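Local coordinates for beta-lactamase Rm3 (Uncultured bacterium, PDB 5IQK), which is a zinc-dependent subclass B3 metallo-beta-lactamase that hydrolyses the beta-lactam ring of antibiotics, at residues Gln139-Ala151 / Pro157-Gly169. Sequence-based numbering, arbitrary orientation.
Sequences QFNVGPVYLTAHA and PGGLSWTWQSCDG
Thr148 with Thr163, and His150 with Ser161, form the hydrogen-bonded pairs of an antiparallel beta hairpin in one of the two sheets of the metallo-beta-lactamase alpha-beta/beta-alpha sandwich. Each pair exchanges two backbone bonds, the shortest from His150 N to Ser161 O (2.7 Å). On the face turned to the other sheet, the indole of Trp162 swings across to strand 145-151, where the small methyl of Ala149 lets it lie close: Ala149 CB makes a CH-pi contact over one face of the six-membered ring, 3.8 Å from its centroid. The edge of that ring meets the Phe140 face in an offset T-shaped stack, Trp162 CZ3 to Phe140 CD2 3.7 Å, planes at 68°. Farther along, Leu147 CD2 rests 3.6 Å from CE3 of Trp164. Across the sheet from the tryptophans, beta-branched Thr163 suits the extended strand and carries a hydroxyl; with OG1 between backbone N and carbonyl carbon (chi1 59°), Thr163 OG1 lies at the edge of the His150 ring, in its plane, and is hydrogen-bonded to His150 NE2 (2.9 Å). Beyond the paired residues the strands diverge, and a water bridges Tyr146 O and Gln165 N. Leu72 and Leu74 of the facing sheet pack on Phe140 and Trp162 respectively, while Trp162 NE1 donates a hydrogen bond to Asn75 O.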
ATOM      1  N   GLN A 139     -11.291   7.310  10.253  1.00 24.32           N
ATOM      2  CA  GLN A 139     -10.799   6.368  11.262  1.00 24.78           C
ATOM      3  C   GLN A 139     -11.547   5.044  11.134  1.00 23.33           C
ATOM      4  O   GLN A 139     -12.771   5.019  11.037  1.00 22.26           O
ATOM      5  CB  GLN A 139     -10.993   6.926  12.677  1.00 25.92           C
ATOM      6  CG  GLN A 139     -10.361   8.282  12.978  1.00 29.87           C
ATOM      7  CD  GLN A 139     -10.408   8.646  14.471  1.00 39.43           C
ATOM      8  OE1 GLN A 139     -11.452   8.540  15.132  1.00 37.68           O
ATOM      9  NE2 GLN A 139      -9.277   9.102  14.998  1.00 38.19           N
ATOM     10  N   PHE A 140     -10.805   3.945  11.150  1.00 23.04           N
ATOM     11  CA  PHE A 140     -11.388   2.609  11.073  1.00 23.72           C
ATOM     12  C   PHE A 140     -10.814   1.792  12.214  1.00 28.85           C
ATOM     13  O   PHE A 140      -9.690   2.038  12.647  1.00 28.57           O
ATOM     14  CB  PHE A 140     -11.070   1.898   9.746  1.00 25.96           C
ATOM     15  CG  PHE A 140     -11.669   2.547   8.540  1.00 25.21           C
ATOM     16  CD1 PHE A 140     -12.806   2.019   7.943  1.00 25.65           C
ATOM     17  CD2 PHE A 140     -11.114   3.696   8.011  1.00 25.39           C
ATOM     18  CE1 PHE A 140     -13.365   2.627   6.826  1.00 25.30           C
ATOM     19  CE2 PHE A 140     -11.669   4.309   6.891  1.00 23.57           C
ATOM     20  CZ  PHE A 140     -12.796   3.769   6.300  1.00 26.29           C
ATOM     21  N   ASN A 141     -11.569   0.809  12.684  1.00 26.16           N
ATOM     22  CA  ASN A 141     -11.054  -0.054  13.735  1.00 30.00           C
ATOM     23  C   ASN A 141     -11.559  -1.480  13.654  1.00 30.45           C
ATOM     24  O   ASN A 141     -12.619  -1.756  13.085  1.00 31.20           O
ATOM     25  CB  ASN A 141     -11.382   0.528  15.115  1.00 33.23           C
ATOM     26  CG  ASN A 141     -12.794   0.212  15.569  1.00 35.18           C
ATOM     27  OD1 ASN A 141     -13.758   0.787  15.065  1.00 35.83           O
ATOM     28  ND2 ASN A 141     -12.923  -0.702  16.535  1.00 32.89           N
ATOM     29  N   VAL A 142     -10.743  -2.381  14.190  1.00 31.41           N
ATOM     30  CA  VAL A 142     -11.154  -3.736  14.503  1.00 31.37           C
ATOM     31  C   VAL A 142     -10.708  -3.926  15.937  1.00 33.43           C
ATOM     32  O   VAL A 142      -9.520  -4.049  16.211  1.00 30.26           O
ATOM     33  CB  VAL A 142     -10.516  -4.798  13.588  1.00 29.49           C
ATOM     34  CG1 VAL A 142     -10.926  -6.207  14.039  1.00 29.18           C
ATOM     35  CG2 VAL A 142     -10.891  -4.551  12.126  1.00 31.01           C
ATOM     36  N   GLY A 143     -11.662  -3.919  16.860  1.00 34.80           N
ATOM     37  CA  GLY A 143     -11.330  -3.944  18.267  1.00 30.68           C
ATOM     38  C   GLY A 143     -10.445  -2.776  18.656  1.00 30.76           C
ATOM     39  O   GLY A 143     -10.791  -1.625  18.404  1.00 38.38           O
ATOM     40  N   PRO A 144      -9.278  -3.069  19.242  1.00 29.23           N
ATOM     41  CA  PRO A 144      -8.378  -2.043  19.777  1.00 32.90           C
ATOM     42  C   PRO A 144      -7.435  -1.404  18.761  1.00 34.08           C
ATOM     43  O   PRO A 144      -6.806  -0.402  19.096  1.00 37.14           O
ATOM     44  CB  PRO A 144      -7.570  -2.823  20.808  1.00 35.36           C
ATOM     45  CG  PRO A 144      -7.447  -4.168  20.186  1.00 33.13           C
ATOM     46  CD  PRO A 144      -8.794  -4.425  19.551  1.00 33.31           C
ATOM     47  N   VAL A 145      -7.330  -1.953  17.556  1.00 32.40           N
ATOM     48  CA  VAL A 145      -6.458  -1.344  16.554  1.00 30.08           C
ATOM     49  C   VAL A 145      -7.230  -0.315  15.745  1.00 26.90           C
ATOM     50  O   VAL A 145      -8.244  -0.618  15.118  1.00 23.45           O
ATOM     51  CB  VAL A 145      -5.826  -2.387  15.617  1.00 31.03           C
ATOM     52  CG1 VAL A 145      -6.845  -3.402  15.176  1.00 33.54           C
ATOM     53  CG2 VAL A 145      -5.166  -1.719  14.400  1.00 28.75           C
ATOM     54  N   TYR A 146      -6.754   0.921  15.818  1.00 25.41           N
ATOM     55  CA  TYR A 146      -7.382   2.054  15.159  1.00 29.57           C
ATOM     56  C   TYR A 146      -6.511   2.606  14.056  1.00 24.91           C
ATOM     57  O   TYR A 146      -5.358   2.979  14.283  1.00 22.75           O
ATOM     58  CB  TYR A 146      -7.725   3.142  16.168  1.00 28.87           C
ATOM     59  CG  TYR A 146      -8.866   2.738  17.071  1.00 35.08           C
ATOM     60  CD1 TYR A 146     -10.154   3.201  16.832  1.00 37.72           C
ATOM     61  CD2 TYR A 146      -8.661   1.889  18.148  1.00 35.34           C
ATOM     62  CE1 TYR A 146     -11.210   2.834  17.651  1.00 40.35           C
ATOM     63  CE2 TYR A 146      -9.712   1.508  18.969  1.00 39.41           C
ATOM     64  CZ  TYR A 146     -10.983   1.983  18.717  1.00 41.85           C
ATOM     65  OH  TYR A 146     -12.028   1.610  19.539  1.00 43.15           O
ATOM     66  N   LEU A 147      -7.054   2.583  12.848  1.00 26.62           N
ATOM     67  CA  LEU A 147      -6.333   3.008  11.661  1.00 20.87           C
ATOM     68  C   LEU A 147      -6.902   4.329  11.182  1.00 25.79           C
ATOM     69  O   LEU A 147      -8.094   4.593  11.365  1.00 25.90           O
ATOM     70  CB  LEU A 147      -6.430   1.941  10.580  1.00 27.48           C
ATOM     71  CG  LEU A 147      -5.726   0.662  11.026  1.00 28.84           C
ATOM     72  CD1 LEU A 147      -6.663  -0.515  10.911  1.00 33.46           C
ATOM     73  CD2 LEU A 147      -4.484   0.448  10.183  1.00 30.44           C
ATOM     74  N   THR A 148      -6.047   5.166  10.608  1.00 25.17           N
ATOM     75  CA  THR A 148      -6.483   6.441  10.056  1.00 21.45           C
ATOM     76  C   THR A 148      -6.013   6.541   8.615  1.00 22.24           C
ATOM     77  O   THR A 148      -4.860   6.242   8.298  1.00 22.04           O
ATOM     78  CB  THR A 148      -5.951   7.643  10.873  1.00 22.10           C
ATOM     79  OG1 THR A 148      -6.409   7.537  12.222  1.00 23.49           O
ATOM     80  CG2 THR A 148      -6.446   8.961  10.298  1.00 19.71           C
ATOM     81  N   ALA A 149      -6.935   6.921   7.741  1.00 20.01           N
ATOM     82  CA  ALA A 149      -6.637   7.084   6.324  1.00 19.87           C
ATOM     83  C   ALA A 149      -6.135   8.488   6.022  1.00 22.77           C
ATOM     84  O   ALA A 149      -6.624   9.470   6.581  1.00 23.67           O
ATOM     85  CB  ALA A 149      -7.867   6.775   5.503  1.00 21.85           C
ATOM     86  N   HIS A 150      -5.157   8.581   5.131  1.00 22.43           N
ATOM     87  CA  HIS A 150      -4.641   9.868   4.695  1.00 21.70           C
ATOM     88  C   HIS A 150      -4.647   9.893   3.182  1.00 20.70           C
ATOM     89  O   HIS A 150      -3.978   9.079   2.545  1.00 19.79           O
ATOM     90  CB  HIS A 150      -3.230  10.111   5.227  1.00 22.21           C
ATOM     91  CG  HIS A 150      -3.120   9.991   6.711  1.00 23.04           C
ATOM     92  ND1 HIS A 150      -3.258  11.069   7.558  1.00 26.12           N
ATOM     93  CD2 HIS A 150      -2.912   8.914   7.503  1.00 23.93           C
ATOM     94  CE1 HIS A 150      -3.129  10.662   8.807  1.00 25.27           C
ATOM     95  NE2 HIS A 150      -2.917   9.358   8.801  1.00 22.94           N
ATOM     96  N   ALA A 151      -5.395  10.824   2.598  1.00 19.68           N
ATOM     97  CA  ALA A 151      -5.424  10.919   1.137  1.00 20.55           C
ATOM     98  C   ALA A 151      -4.037  11.261   0.605  1.00 20.04           C
ATOM     99  O   ALA A 151      -3.469  12.295   0.979  1.00 21.84           O
ATOM    100  CB  ALA A 151      -6.446  11.962   0.687  1.00 23.79           C
ATOM    101  N   PRO A 157      -5.276   8.968  -8.914  1.00 19.55           N
ATOM    102  CA  PRO A 157      -6.141   9.967  -8.273  1.00 20.50           C
ATOM    103  C   PRO A 157      -6.665   9.505  -6.939  1.00 19.04           C
ATOM    104  O   PRO A 157      -7.149  10.342  -6.168  1.00 21.26           O
ATOM    105  CB  PRO A 157      -7.292  10.133  -9.262  1.00 18.31           C
ATOM    106  CG  PRO A 157      -6.684   9.783 -10.570  1.00 18.54           C
ATOM    107  CD  PRO A 157      -5.740   8.656 -10.281  1.00 18.41           C
ATOM    108  N   GLY A 158      -6.596   8.201  -6.679  1.00 16.15           N
ATOM    109  CA  GLY A 158      -7.227   7.648  -5.484  1.00 16.39           C
ATOM    110  C   GLY A 158      -6.312   7.145  -4.384  1.00 17.97           C
ATOM    111  O   GLY A 158      -6.777   6.484  -3.454  1.00 20.18           O
ATOM    112  N   GLY A 159      -5.031   7.490  -4.459  1.00 17.53           N
ATOM    113  CA  GLY A 159      -4.055   6.980  -3.516  1.00 21.68           C
ATOM    114  C   GLY A 159      -4.375   7.259  -2.062  1.00 20.70           C
ATOM    115  O   GLY A 159      -4.806   8.370  -1.693  1.00 18.60           O
ATOM    116  N   LEU A 160      -4.202   6.230  -1.231  1.00 17.81           N
ATOM    117  CA  LEU A 160      -4.415   6.338   0.207  1.00 18.46           C
ATOM    118  C   LEU A 160      -3.238   5.789   1.012  1.00 19.74           C
ATOM    119  O   LEU A 160      -2.748   4.709   0.721  1.00 16.67           O
ATOM    120  CB  LEU A 160      -5.658   5.566   0.626  1.00 24.22           C
ATOM    121  CG  LEU A 160      -7.047   6.164   0.747  1.00 28.80           C
ATOM    122  CD1 LEU A 160      -7.884   5.102   1.422  1.00 19.74           C
ATOM    123  CD2 LEU A 160      -7.018   7.451   1.555  1.00 28.65           C
ATOM    124  N   SER A 161      -2.837   6.488   2.067  1.00 21.00           N
ATOM    125  CA  SER A 161      -1.853   5.953   3.002  1.00 18.62           C
ATOM    126  C   SER A 161      -2.524   5.771   4.371  1.00 20.00           C
ATOM    127  O   SER A 161      -3.541   6.412   4.658  1.00 19.47           O
ATOM    128  CB  SER A 161      -0.639   6.877   3.102  1.00 16.77           C
ATOM    129  OG  SER A 161      -0.004   7.015   1.835  1.00 17.55           O
ATOM    130  N   TRP A 162      -1.955   4.907   5.211  1.00 17.21           N
ATOM    131  CA  TRP A 162      -2.587   4.509   6.463  1.00 19.45           C
ATOM    132  C   TRP A 162      -1.627   4.626   7.637  1.00 19.56           C
ATOM    133  O   TRP A 162      -0.453   4.281   7.516  1.00 19.90           O
ATOM    134  CB  TRP A 162      -3.089   3.064   6.371  1.00 16.56           C
ATOM    135  CG  TRP A 162      -4.198   2.868   5.380  1.00 20.15           C
ATOM    136  CD1 TRP A 162      -4.076   2.537   4.057  1.00 17.62           C
ATOM    137  CD2 TRP A 162      -5.600   2.999   5.635  1.00 21.65           C
ATOM    138  NE1 TRP A 162      -5.324   2.453   3.478  1.00 18.23           N
ATOM    139  CE2 TRP A 162      -6.273   2.725   4.428  1.00 20.00           C
ATOM    140  CE3 TRP A 162      -6.352   3.310   6.769  1.00 19.40           C
ATOM    141  CZ2 TRP A 162      -7.665   2.757   4.329  1.00 22.67           C
ATOM    142  CZ3 TRP A 162      -7.733   3.339   6.668  1.00 21.54           C
ATOM    143  CH2 TRP A 162      -8.374   3.071   5.452  1.00 21.08           C
ATOM    144  N   THR A 163      -2.128   5.100   8.775  1.00 21.23           N
ATOM    145  CA  THR A 163      -1.326   5.146   9.992  1.00 20.60           C
ATOM    146  C   THR A 163      -2.049   4.489  11.151  1.00 21.17           C
ATOM    147  O   THR A 163      -3.277   4.480  11.224  1.00 20.88           O
ATOM    148  CB  THR A 163      -0.976   6.579  10.423  1.00 21.07           C
ATOM    149  OG1 THR A 163      -2.188   7.317  10.654  1.00 24.19           O
ATOM    150  CG2 THR A 163      -0.120   7.276   9.375  1.00 26.01           C
ATOM    151  N   TRP A 164      -1.257   3.957  12.068  1.00 23.97           N
ATOM    152  CA  TRP A 164      -1.763   3.359  13.288  1.00 19.46           C
ATOM    153  C   TRP A 164      -0.609   3.242  14.265  1.00 24.21           C
ATOM    154  O   TRP A 164       0.539   3.486  13.899  1.00 23.79           O
ATOM    155  CB  TRP A 164      -2.385   1.988  13.002  1.00 19.38           C
ATOM    156  CG  TRP A 164      -1.397   0.951  12.538  1.00 21.58           C
ATOM    157  CD1 TRP A 164      -0.834  -0.038  13.289  1.00 20.68           C
ATOM    158  CD2 TRP A 164      -0.850   0.809  11.218  1.00 22.41           C
ATOM    159  NE1 TRP A 164       0.016  -0.794  12.526  1.00 24.76           N
ATOM    160  CE2 TRP A 164       0.028  -0.295  11.248  1.00 20.89           C
ATOM    161  CE3 TRP A 164      -1.021   1.502  10.018  1.00 21.93           C
ATOM    162  CZ2 TRP A 164       0.732  -0.717  10.134  1.00 22.43           C
ATOM    163  CZ3 TRP A 164      -0.317   1.082   8.902  1.00 23.39           C
ATOM    164  CH2 TRP A 164       0.546  -0.013   8.964  1.00 18.49           C
ATOM    165  N   GLN A 165      -0.904   2.833  15.496  1.00 23.20           N
ATOM    166  CA  GLN A 165       0.146   2.583  16.477  1.00 27.02           C
ATOM    167  C   GLN A 165       0.233   1.103  16.804  1.00 22.49           C
ATOM    168  O   GLN A 165      -0.777   0.408  16.836  1.00 22.63           O
ATOM    169  CB  GLN A 165      -0.100   3.368  17.777  1.00 29.64           C
ATOM    170  CG  GLN A 165      -0.245   4.857  17.603  1.00 34.56           C
ATOM    171  CD  GLN A 165      -0.005   5.619  18.892  1.00 43.69           C
ATOM    172  OE1 GLN A 165      -0.127   5.068  19.993  1.00 47.22           O
ATOM    173  NE2 GLN A 165       0.350   6.892  18.763  1.00 43.25           N
ATOM    174  N   SER A 166       1.452   0.632  17.032  1.00 24.14           N
ATOM    175  CA  SER A 166       1.681  -0.727  17.498  1.00 29.02           C
ATOM    176  C   SER A 166       2.576  -0.652  18.717  1.00 31.94           C
ATOM    177  O   SER A 166       3.506   0.153  18.757  1.00 30.83           O
ATOM    178  CB  SER A 166       2.315  -1.601  16.416  1.00 27.03           C
ATOM    179  OG  SER A 166       1.332  -2.057  15.507  1.00 28.64           O
ATOM    180  N   CYS A 167       2.275  -1.484  19.709  1.00 35.59           N
ATOM    181  CA  CYS A 167       2.988  -1.477  20.983  1.00 34.48           C
ATOM    182  C   CYS A 167       3.640  -2.818  21.278  1.00 34.89           C
ATOM    183  O   CYS A 167       3.094  -3.863  20.936  1.00 31.43           O
ATOM    184  CB  CYS A 167       2.040  -1.098  22.120  1.00 35.22           C
ATOM    185  SG  CYS A 167       1.252   0.535  21.948  1.00 45.66           S
ATOM    186  N   ASP A 168       4.784  -2.770  21.925  1.00 44.25           N
ATOM    187  CA  ASP A 168       5.472  -3.981  22.373  1.00 46.67           C
ATOM    188  C   ASP A 168       5.584  -3.781  23.870  1.00 49.53           C
ATOM    189  O   ASP A 168       6.642  -3.640  24.415  1.00 54.28           O
ATOM    190  CB  ASP A 168       6.822  -4.208  21.726  1.00 45.65           C
ATOM    191  CG  ASP A 168       6.957  -5.638  21.110  1.00 53.01           C
ATOM    192  OD1 ASP A 168       6.814  -6.628  21.873  1.00 51.52           O
ATOM    193  OD2 ASP A 168       7.189  -5.759  19.867  1.00 47.72           O
ATOM    194  N   GLY A 169       4.424  -3.746  24.496  1.00 52.83           N
ATOM    195  CA  GLY A 169       4.231  -3.559  25.926  1.00 54.70           C
ATOM    196  C   GLY A 169       4.028  -2.091  26.241  1.00 53.61           C
ATOM    197  O   GLY A 169       3.028  -1.512  25.815  1.00 54.92           O
TER
HETATM  198  O   HOH W   1      -3.750   2.731  16.193  1.00 27.40           O